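Local atomic coordinates of SIS domain protein (Listeria monocytogenes str. 4b F2365, PDB entry 3FXA), a protein that is a putative sugar-phosphate isomerase of the SIS-domain family, probably binding phosphorylated sugars, although its substrate is not established. Residues G102-E107 / D130-K135; I95-S100 / I123-N128; G119-G124 / E136-F141; A51-S56 / L77-A82. All blocks are in the same frame, centred on the assembly; numbering follows the deposited sequence. Where two conformers were deposited one is given.

Contact 1. Residues G102-E107 / D130-K135; sequences GGNTGE and DSVIAK
Two loops that follow neighbouring parallel strands of the SIS-domain α/β fold meet here: 102-107, part of a Ser/Gly/Thr-rich loop consistent with the sugar-phosphate-binding loop of this family, and 130-135, the start of helix 132-136. Two hydrogen bonds bring the first turn of that helix onto the loop. I133 N donates to G103 O over 3.2 Å, in the plane of the carbonyl. V132 N donates to N104 OD1 over 3.0 Å in an almost straight bond (179° at the hydrogen); N104 CG lies anti to its own carbonyl carbon, which carries the amide to the helix end. These two backbone N-H groups of the helix start are thus satisfied from across the contact. Capping is local: S131 OG accepts from A134 N as the N-cap and is also bonded to N128 O. Van der Waals contacts complete the fit. S131 CB sits against both glycine carbonyls, 3.4 Å from G103 O, while V132 CG2 crosses N104 OD1 at 3.5 Å. T105 and E107, which do not touch 130-135, pack on H84 of the second subunit. I133 lies over G103, its CG1 3.2 Å from G103 O.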
# COMPACT_ATOMS: atom_id res chain seq x y z
N GLY A 102 -12.24 13.14 14.73
CA GLY A 102 -12.09 13.99 15.92
C GLY A 102 -11.13 15.17 15.75
O GLY A 102 -11.17 16.08 16.57
N GLY A 103 -10.27 15.13 14.72
CA GLY A 103 -9.34 16.21 14.38
C GLY A 103 -8.09 16.38 15.23
O GLY A 103 -7.34 17.35 15.06
N ASN A 104 -7.87 15.47 16.17
CA ASN A 104 -6.71 15.51 17.07
C ASN A 104 -5.86 14.24 17.01
O ASN A 104 -5.04 14.02 17.92
CB ASN A 104 -7.21 15.80 18.50
CG ASN A 104 -7.74 17.23 18.68
OD1 ASN A 104 -7.15 18.21 18.21
ND2 ASN A 104 -8.82 17.35 19.43
N THR A 105 -6.02 13.41 15.96
CA THR A 105 -5.26 12.15 15.83
C THR A 105 -3.76 12.47 15.82
O THR A 105 -3.28 13.11 14.88
CB THR A 105 -5.66 11.40 14.55
OG1 THR A 105 -7.07 11.14 14.59
CG2 THR A 105 -4.87 10.09 14.42
N GLY A 106 -3.05 12.06 16.89
CA GLY A 106 -1.61 12.37 17.08
C GLY A 106 -0.69 12.11 15.90
O GLY A 106 0.17 12.93 15.61
N GLU A 107 -0.94 11.01 15.19
CA GLU A 107 -0.18 10.64 13.99
C GLU A 107 -0.23 11.70 12.89
O GLU A 107 0.72 11.86 12.13
CB GLU A 107 -0.67 9.31 13.38
CG GLU A 107 -0.49 8.06 14.22
CD GLU A 107 -1.59 7.78 15.23
OE1 GLU A 107 -2.34 8.71 15.62
OE2 GLU A 107 -1.69 6.60 15.64
N ASP A 130 -13.05 22.92 16.91
CA ASP A 130 -12.10 23.31 17.98
C ASP A 130 -10.86 22.39 18.03
O ASP A 130 -10.04 22.50 18.95
CB ASP A 130 -12.83 23.32 19.33
CG ASP A 130 -14.06 24.24 19.32
OD1 ASP A 130 -13.97 25.37 18.77
OD2 ASP A 130 -15.11 23.85 19.85
N SER A 131 -10.76 21.47 17.06
CA SER A 131 -9.60 20.58 16.95
C SER A 131 -8.39 21.30 16.36
O SER A 131 -8.51 22.34 15.69
CB SER A 131 -9.94 19.37 16.06
OG SER A 131 -10.17 19.71 14.68
N VAL A 132 -7.21 20.71 16.57
CA VAL A 132 -5.95 21.24 16.05
C VAL A 132 -5.97 21.29 14.52
O VAL A 132 -5.62 22.31 13.92
CB VAL A 132 -4.74 20.41 16.57
CG1 VAL A 132 -3.45 20.78 15.80
CG2 VAL A 132 -4.58 20.63 18.04
N ILE A 133 -6.43 20.20 13.90
CA ILE A 133 -6.53 20.08 12.44
C ILE A 133 -7.45 21.19 11.86
O ILE A 133 -7.08 21.84 10.90
CB ILE A 133 -6.97 18.63 12.01
CG1 ILE A 133 -5.78 17.67 12.24
CG2 ILE A 133 -7.43 18.60 10.57
CD1 ILE A 133 -6.01 16.21 11.93
N ALA A 134 -8.60 21.42 12.50
CA ALA A 134 -9.52 22.50 12.07
C ALA A 134 -8.90 23.89 12.25
O ALA A 134 -9.04 24.74 11.37
CB ALA A 134 -10.86 22.42 12.82
N LYS A 135 -8.20 24.09 13.37
CA LYS A 135 -7.60 25.40 13.69
C LYS A 135 -6.33 25.73 12.89
O LYS A 135 -6.09 26.89 12.54
CB LYS A 135 -7.32 25.53 15.18
CG LYS A 135 -8.57 25.69 16.06
CD LYS A 135 -8.11 25.90 17.50
CE LYS A 135 -9.25 26.17 18.46
NZ LYS A 135 -8.72 26.57 19.80

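Contact 2. Residues I95-S100 / I123-N128; sequences ILILIS and IGVTEN
The central parallel β-sheet of the SIS-domain α/β fold supplies this contact, with strand 95-99 laid beside strand 121-126, their directions 15° apart. Four backbone hydrogen bonds alternate along the pair in the usual parallel pattern. I123 N donates to L96 O (2.8 Å) and I123 O accepts from L98 N. One step on, V125 N donates to L98 O (2.8 Å) and V125 O accepts from S100 N, all four nearly along the C=O axes. A CA-H...O contact from I97 CA to I123 O adds to the ladder. I97, I99, I123 and V125 project from one face, where V163 and F167 of helix 157-177 rest on I97, I99 and V125. I97 and I123 lie side by side and point the same way, CG1 of I97 4.1 Å from CB of I123. The branch methyl CG2 of I97, anti to its backbone N, crosses obliquely to CG2 of V125 at 3.7 Å. L98 occupies the other face, beside A51 of the next strand, and G124 presents bare backbone there. Beyond the ladder S100 OG bonds to T105 OG1 within its own loop, while T126 OG1 and E127 reach K101 across the pair, T126 OG1 by a hydrogen bond to K101 O and E127 by a salt bridge. T126 also closes an ST turn, its OG1, held anti to the backbone N, accepting from N128 N at 3.3 Å.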
# COMPACT_ATOMS: atom_id res chain seq x y z
N ILE A 95 -0.92 20.50 -1.81
CA ILE A 95 -2.05 20.61 -0.92
C ILE A 95 -2.04 19.38 -0.02
O ILE A 95 -2.11 18.28 -0.55
CB ILE A 95 -3.38 20.64 -1.68
CG1 ILE A 95 -3.42 21.82 -2.69
CG2 ILE A 95 -4.53 20.71 -0.68
CD1 ILE A 95 -4.68 21.90 -3.55
N LEU A 96 -1.87 19.57 1.29
CA LEU A 96 -1.94 18.48 2.26
C LEU A 96 -3.38 18.42 2.78
O LEU A 96 -3.91 19.44 3.23
CB LEU A 96 -0.94 18.67 3.41
CG LEU A 96 -0.94 17.65 4.55
CD1 LEU A 96 -0.55 16.24 4.06
CD2 LEU A 96 -0.03 18.09 5.69
N ILE A 97 -3.99 17.25 2.68
CA ILE A 97 -5.33 16.99 3.18
C ILE A 97 -5.20 15.99 4.32
O ILE A 97 -4.73 14.85 4.12
CB ILE A 97 -6.30 16.45 2.10
CG1 ILE A 97 -6.33 17.40 0.89
CG2 ILE A 97 -7.70 16.23 2.71
CD1 ILE A 97 -7.37 17.02 -0.21
N LEU A 98 -5.57 16.43 5.53
CA LEU A 98 -5.56 15.56 6.71
C LEU A 98 -7.00 15.18 7.03
O LEU A 98 -7.85 16.05 7.20
CB LEU A 98 -4.91 16.26 7.89
CG LEU A 98 -3.44 16.67 7.68
CD1 LEU A 98 -2.90 17.33 8.94
CD2 LEU A 98 -2.52 15.50 7.27
N ILE A 99 -7.27 13.87 7.10
CA ILE A 99 -8.62 13.33 7.37
C ILE A 99 -8.62 12.70 8.76
O ILE A 99 -7.93 11.70 9.00
CB ILE A 99 -9.10 12.29 6.35
CG1 ILE A 99 -9.03 12.84 4.93
CG2 ILE A 99 -10.57 11.84 6.68
CD1 ILE A 99 -9.36 11.85 3.84
N SER A 100 -9.32 13.35 9.68
CA SER A 100 -9.43 12.89 11.05
C SER A 100 -10.77 13.29 11.62
O SER A 100 -11.00 14.49 11.79
CB SER A 100 -8.30 13.50 11.89
OG SER A 100 -8.60 13.36 13.26
N ILE A 123 -5.61 21.42 4.18
CA ILE A 123 -7.08 21.26 4.20
C ILE A 123 -7.32 20.28 5.35
O ILE A 123 -6.76 19.20 5.33
CB ILE A 123 -7.66 20.72 2.88
CG1 ILE A 123 -7.41 21.70 1.74
CG2 ILE A 123 -9.18 20.48 3.01
CD1 ILE A 123 -8.00 21.33 0.40
N GLY A 124 -8.07 20.69 6.37
CA GLY A 124 -8.35 19.83 7.52
C GLY A 124 -9.77 19.30 7.44
O GLY A 124 -10.72 20.08 7.56
N VAL A 125 -9.91 17.99 7.26
CA VAL A 125 -11.21 17.32 7.10
C VAL A 125 -11.59 16.66 8.42
O VAL A 125 -11.10 15.58 8.76
CB VAL A 125 -11.19 16.30 5.95
CG1 VAL A 125 -12.56 15.67 5.79
CG2 VAL A 125 -10.72 16.96 4.64
N THR A 126 -12.50 17.30 9.16
CA THR A 126 -12.86 16.86 10.50
C THR A 126 -14.26 17.33 10.91
O THR A 126 -14.80 18.26 10.29
CB THR A 126 -11.79 17.36 11.52
OG1 THR A 126 -12.11 16.90 12.84
CG2 THR A 126 -11.62 18.89 11.52
N GLU A 127 -14.83 16.68 11.92
CA GLU A 127 -16.14 17.12 12.46
C GLU A 127 -15.99 18.24 13.48
O GLU A 127 -16.93 19.03 13.67
CB GLU A 127 -16.92 15.94 13.11
CG GLU A 127 -16.50 15.54 14.55
CD GLU A 127 -17.16 14.26 15.07
OE1 GLU A 127 -18.07 13.68 14.42
OE2 GLU A 127 -16.77 13.85 16.17
N ASN A 128 -14.81 18.31 14.09
CA ASN A 128 -14.54 19.15 15.26
C ASN A 128 -13.91 20.52 14.95
O ASN A 128 -12.69 20.58 14.67
CB ASN A 128 -13.68 18.31 16.23
CG ASN A 128 -13.45 18.97 17.58
OD1 ASN A 128 -14.07 19.97 17.94
ND2 ASN A 128 -12.53 18.38 18.36

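Contact 3. Residues G119-G124 / E136-F141; sequences GSTLIG and EADIFF
A β-α-β unit closes here: strand 121-126 leads through helix 132-136 to strand 139-142, which returns parallel beside it as one of the two edge strands of this chain's sheet. The most distinctive side chain is D138, just before the last strand. Its CG lies anti to the carbonyl carbon (chi1 -63°), which folds the carboxylate back over L122, and OD2 accepts from L122 N at 2.8 Å through its anti lone pair. A water also lies 2.7 Å from OD2 and near S120 O, so OD2 is held at the start of the strand by more than one partner. In return L122 O takes two donors, I139 N nearly along the C=O axis and D138 N on a lone pair. L122 has CG anti to its backbone N (chi1 180°), which sends CD2 toward helix 132-136, 3.7 Å from E136 O, while its CG rests on A137. The small CB of A137 fits over the backbone of G124, 3.5 Å from G124 N. That N donates to I139 O, and G124 O accepts from F141 N, the donor lying above the carbonyl plane. On the opposite sheet face, I139 and F141 stand side by side with I123: CD1 of I139 meets CG1 of I123, and CB of F141 lies 3.9 Å from CG2 of I123. F141 carries its ring on to a stack with F167. F140, on the G124 face, meets G124 O with the ring edge, CD1 at 3.8 Å.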
# COMPACT_ATOMS: atom_id res chain seq x y z
N GLY A 119 5.48 25.25 3.66
CA GLY A 119 4.59 26.26 3.07
C GLY A 119 3.44 25.72 2.23
O GLY A 119 2.81 26.47 1.48
N SER A 120 3.12 24.44 2.38
CA SER A 120 2.02 23.81 1.64
C SER A 120 0.68 24.33 2.14
O SER A 120 0.59 24.93 3.24
CB SER A 120 2.02 22.28 1.81
OG SER A 120 3.29 21.68 1.52
N THR A 121 -0.36 24.07 1.35
CA THR A 121 -1.74 24.38 1.72
C THR A 121 -2.31 23.23 2.55
O THR A 121 -2.25 22.10 2.11
CB THR A 121 -2.64 24.62 0.49
OG1 THR A 121 -2.18 25.77 -0.24
CG2 THR A 121 -4.07 24.90 0.95
N LEU A 122 -2.83 23.51 3.74
CA LEU A 122 -3.45 22.49 4.60
C LEU A 122 -4.99 22.55 4.53
O LEU A 122 -5.59 23.59 4.79
CB LEU A 122 -2.99 22.66 6.05
CG LEU A 122 -3.54 21.67 7.09
CD1 LEU A 122 -3.31 20.22 6.61
CD2 LEU A 122 -2.98 21.93 8.46
N ILE A 123 -5.61 21.42 4.18
CA ILE A 123 -7.08 21.26 4.20
C ILE A 123 -7.32 20.28 5.35
O ILE A 123 -6.76 19.20 5.33
CB ILE A 123 -7.66 20.72 2.88
CG1 ILE A 123 -7.41 21.70 1.74
CG2 ILE A 123 -9.18 20.48 3.01
CD1 ILE A 123 -8.00 21.33 0.40
N GLY A 124 -8.07 20.69 6.37
CA GLY A 124 -8.35 19.83 7.52
C GLY A 124 -9.77 19.30 7.44
O GLY A 124 -10.72 20.08 7.56
N GLU A 136 -5.52 24.71 12.61
CA GLU A 136 -4.28 24.87 11.85
C GLU A 136 -4.49 24.92 10.33
O GLU A 136 -3.63 25.41 9.61
CB GLU A 136 -3.28 23.75 12.20
CG GLU A 136 -2.79 23.78 13.68
CD GLU A 136 -1.97 25.00 14.04
OE1 GLU A 136 -1.32 25.60 13.16
OE2 GLU A 136 -1.97 25.38 15.23
N ALA A 137 -5.64 24.45 9.85
CA ALA A 137 -5.86 24.37 8.41
C ALA A 137 -5.99 25.72 7.74
O ALA A 137 -6.49 26.66 8.34
CB ALA A 137 -7.12 23.54 8.12
N ASP A 138 -5.55 25.78 6.49
CA ASP A 138 -5.79 26.95 5.63
C ASP A 138 -7.24 26.90 5.14
O ASP A 138 -7.86 27.95 4.93
CB ASP A 138 -4.82 26.95 4.46
CG ASP A 138 -3.39 27.07 4.91
OD1 ASP A 138 -3.09 28.02 5.68
OD2 ASP A 138 -2.57 26.22 4.53
N ILE A 139 -7.75 25.69 4.93
CA ILE A 139 -9.17 25.45 4.64
C ILE A 139 -9.66 24.40 5.64
O ILE A 139 -9.26 23.22 5.55
CB ILE A 139 -9.44 24.97 3.20
CG1 ILE A 139 -8.96 25.97 2.16
CG2 ILE A 139 -10.93 24.73 2.98
CD1 ILE A 139 -8.90 25.40 0.76
N PHE A 140 -10.47 24.81 6.61
CA PHE A 140 -11.18 23.89 7.51
C PHE A 140 -12.39 23.41 6.66
O PHE A 140 -13.18 24.24 6.17
CB PHE A 140 -11.62 24.58 8.81
CG PHE A 140 -12.67 23.84 9.60
CD1 PHE A 140 -12.58 22.48 9.85
CD2 PHE A 140 -13.77 24.55 10.13
CE1 PHE A 140 -13.56 21.81 10.61
CE2 PHE A 140 -14.73 23.90 10.90
CZ PHE A 140 -14.64 22.53 11.13
N PHE A 141 -12.46 22.09 6.47
CA PHE A 141 -13.46 21.43 5.64
C PHE A 141 -14.32 20.58 6.58
O PHE A 141 -14.03 19.39 6.80
CB PHE A 141 -12.77 20.61 4.55
CG PHE A 141 -13.70 20.10 3.45
CD1 PHE A 141 -14.59 19.03 3.67
CD2 PHE A 141 -13.62 20.63 2.17
CE1 PHE A 141 -15.43 18.54 2.65
CE2 PHE A 141 -14.46 20.15 1.12
CZ PHE A 141 -15.36 19.10 1.35
O HOH W 1 -0.56 25.59 6.18

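Contact 4. Residues A51-S56 / L77-A82; sequences AGCGTS and LTPSDA
A51 ends strand 48-51 and is tied by backbone bonds to I97 and I99 along one edge of its strand. Its methyl lies against the chain leaving the edge strand, with A51 CB 3.5 Å from L77 O and 4.3 Å from L77 CB. The two chains run together up to this point and then diverge. At G52 the fit passes to the proline that begins helix 79-86: G52 O faces the ring of P79, 3.6 Å from its CD and 3.7 Å from its CG. In the first turn of helix 79-86, T78 O accepts from both D81 N and A82 N. C53 follows with SG beside its backbone N (chi1 -66°), which puts the sulfur 4.0 Å from P79 CG; E107 of the same chain and H84 of the second subunit also pack on C53. G54, at positive phi (56°), turns the chain into helix 55-69 as its N-cap residue. Its N bonds to D81 OD1 of the second subunit, and D81 here repays the bond to G54 of that subunit, while the two S80 hydroxyls meet across the interface. No hydrogen bond links the two segments, and the contact rests on van der Waals packing of buried methyl, ring and sulfur atoms against each other and against the carbonyls of L77 and G52. The turn with G52 and G54 is consistent with the glycine-rich strand-turn-helix of Rossmann-like α/β folds, here built into a subunit interface of the SIS domain.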
# COMPACT_ATOMS: atom_id res chain seq x y z
N ALA A 51 -3.44 12.29 3.96
CA ALA A 51 -3.08 11.44 5.11
C ALA A 51 -4.28 11.11 6.00
O ALA A 51 -5.13 11.96 6.25
CB ALA A 51 -2.01 12.13 5.96
N GLY A 52 -4.32 9.89 6.50
CA GLY A 52 -5.35 9.44 7.42
C GLY A 52 -4.90 8.11 8.02
O GLY A 52 -4.02 7.44 7.44
N CYS A 53 -5.50 7.78 9.16
CA CYS A 53 -5.28 6.54 9.91
C CYS A 53 -6.55 5.68 9.87
O CYS A 53 -7.66 6.20 10.01
CB CYS A 53 -4.98 6.84 11.37
SG CYS A 53 -3.46 7.71 11.65
N GLY A 54 -6.36 4.36 9.75
CA GLY A 54 -7.46 3.42 9.74
C GLY A 54 -8.48 3.73 8.66
O GLY A 54 -8.12 3.87 7.50
N THR A 55 -9.74 3.87 9.07
CA THR A 55 -10.85 4.14 8.15
C THR A 55 -10.66 5.49 7.43
O THR A 55 -10.95 5.61 6.23
CB THR A 55 -12.22 4.01 8.89
OG1 THR A 55 -13.28 3.91 7.93
CG2 THR A 55 -12.47 5.17 9.88
N SER A 56 -10.19 6.51 8.16
CA SER A 56 -9.86 7.83 7.55
C SER A 56 -8.78 7.64 6.46
O SER A 56 -8.78 8.35 5.45
CB SER A 56 -9.38 8.83 8.58
OG SER A 56 -10.43 9.23 9.43
N LEU A 77 -0.12 9.66 1.90
CA LEU A 77 0.98 9.80 2.86
C LEU A 77 0.68 8.95 4.09
O LEU A 77 -0.18 9.30 4.90
CB LEU A 77 1.16 11.28 3.22
CG LEU A 77 2.25 11.66 4.24
CD1 LEU A 77 3.65 11.19 3.76
CD2 LEU A 77 2.26 13.12 4.47
N THR A 78 1.39 7.81 4.24
CA THR A 78 1.21 6.87 5.36
C THR A 78 1.82 7.51 6.62
O THR A 78 3.02 7.76 6.64
CB THR A 78 1.89 5.48 5.06
OG1 THR A 78 1.39 4.97 3.82
CG2 THR A 78 1.63 4.48 6.16
N PRO A 79 1.00 7.82 7.67
CA PRO A 79 1.56 8.51 8.85
C PRO A 79 2.76 7.80 9.56
O PRO A 79 3.66 8.49 10.05
CB PRO A 79 0.34 8.68 9.77
CG PRO A 79 -0.81 8.71 8.84
CD PRO A 79 -0.48 7.73 7.76
N SER A 80 2.76 6.47 9.59
CA SER A 80 3.88 5.71 10.21
C SER A 80 5.17 5.70 9.35
O SER A 80 6.25 5.27 9.85
CB SER A 80 3.43 4.29 10.61
OG SER A 80 2.90 3.56 9.55
N ASP A 81 5.08 6.12 8.08
CA ASP A 81 6.26 6.33 7.20
C ASP A 81 6.62 7.82 7.14
O ASP A 81 7.80 8.14 7.04
CB ASP A 81 6.03 5.79 5.79
CG ASP A 81 5.78 4.30 5.78
OD1 ASP A 81 6.38 3.61 6.63
OD2 ASP A 81 4.96 3.83 4.96
N ALA A 82 5.60 8.70 7.12
CA ALA A 82 5.75 10.18 7.06
C ALA A 82 6.80 10.80 7.99
O ALA A 82 7.69 11.52 7.54
CB ALA A 82 4.38 10.83 7.30

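From the N terminus, contact 4 comes first: 51-56 and 77-82 close a loop around helix 55-69 and edge strand 74-76, complete before any other contact opens. Contacts 2, 1 and 3 then open in turn with 95-100, 102-107 and 119-124, and close in the same order with 123-128, 130-135 and 136-141; contact 1 crosses both others, while contact 3 opens on the strand where contact 2 closes. Contacts 2 and 3 share I123 and G124: strand 121-126 links strands 95-99 and 139-142. Contact 1 joins the loops beyond contact 2, where T105 meets S100. Contact 4 joins the sheet through A51; its C53 and P79 touch E107 of contact 1, and both face the second subunit.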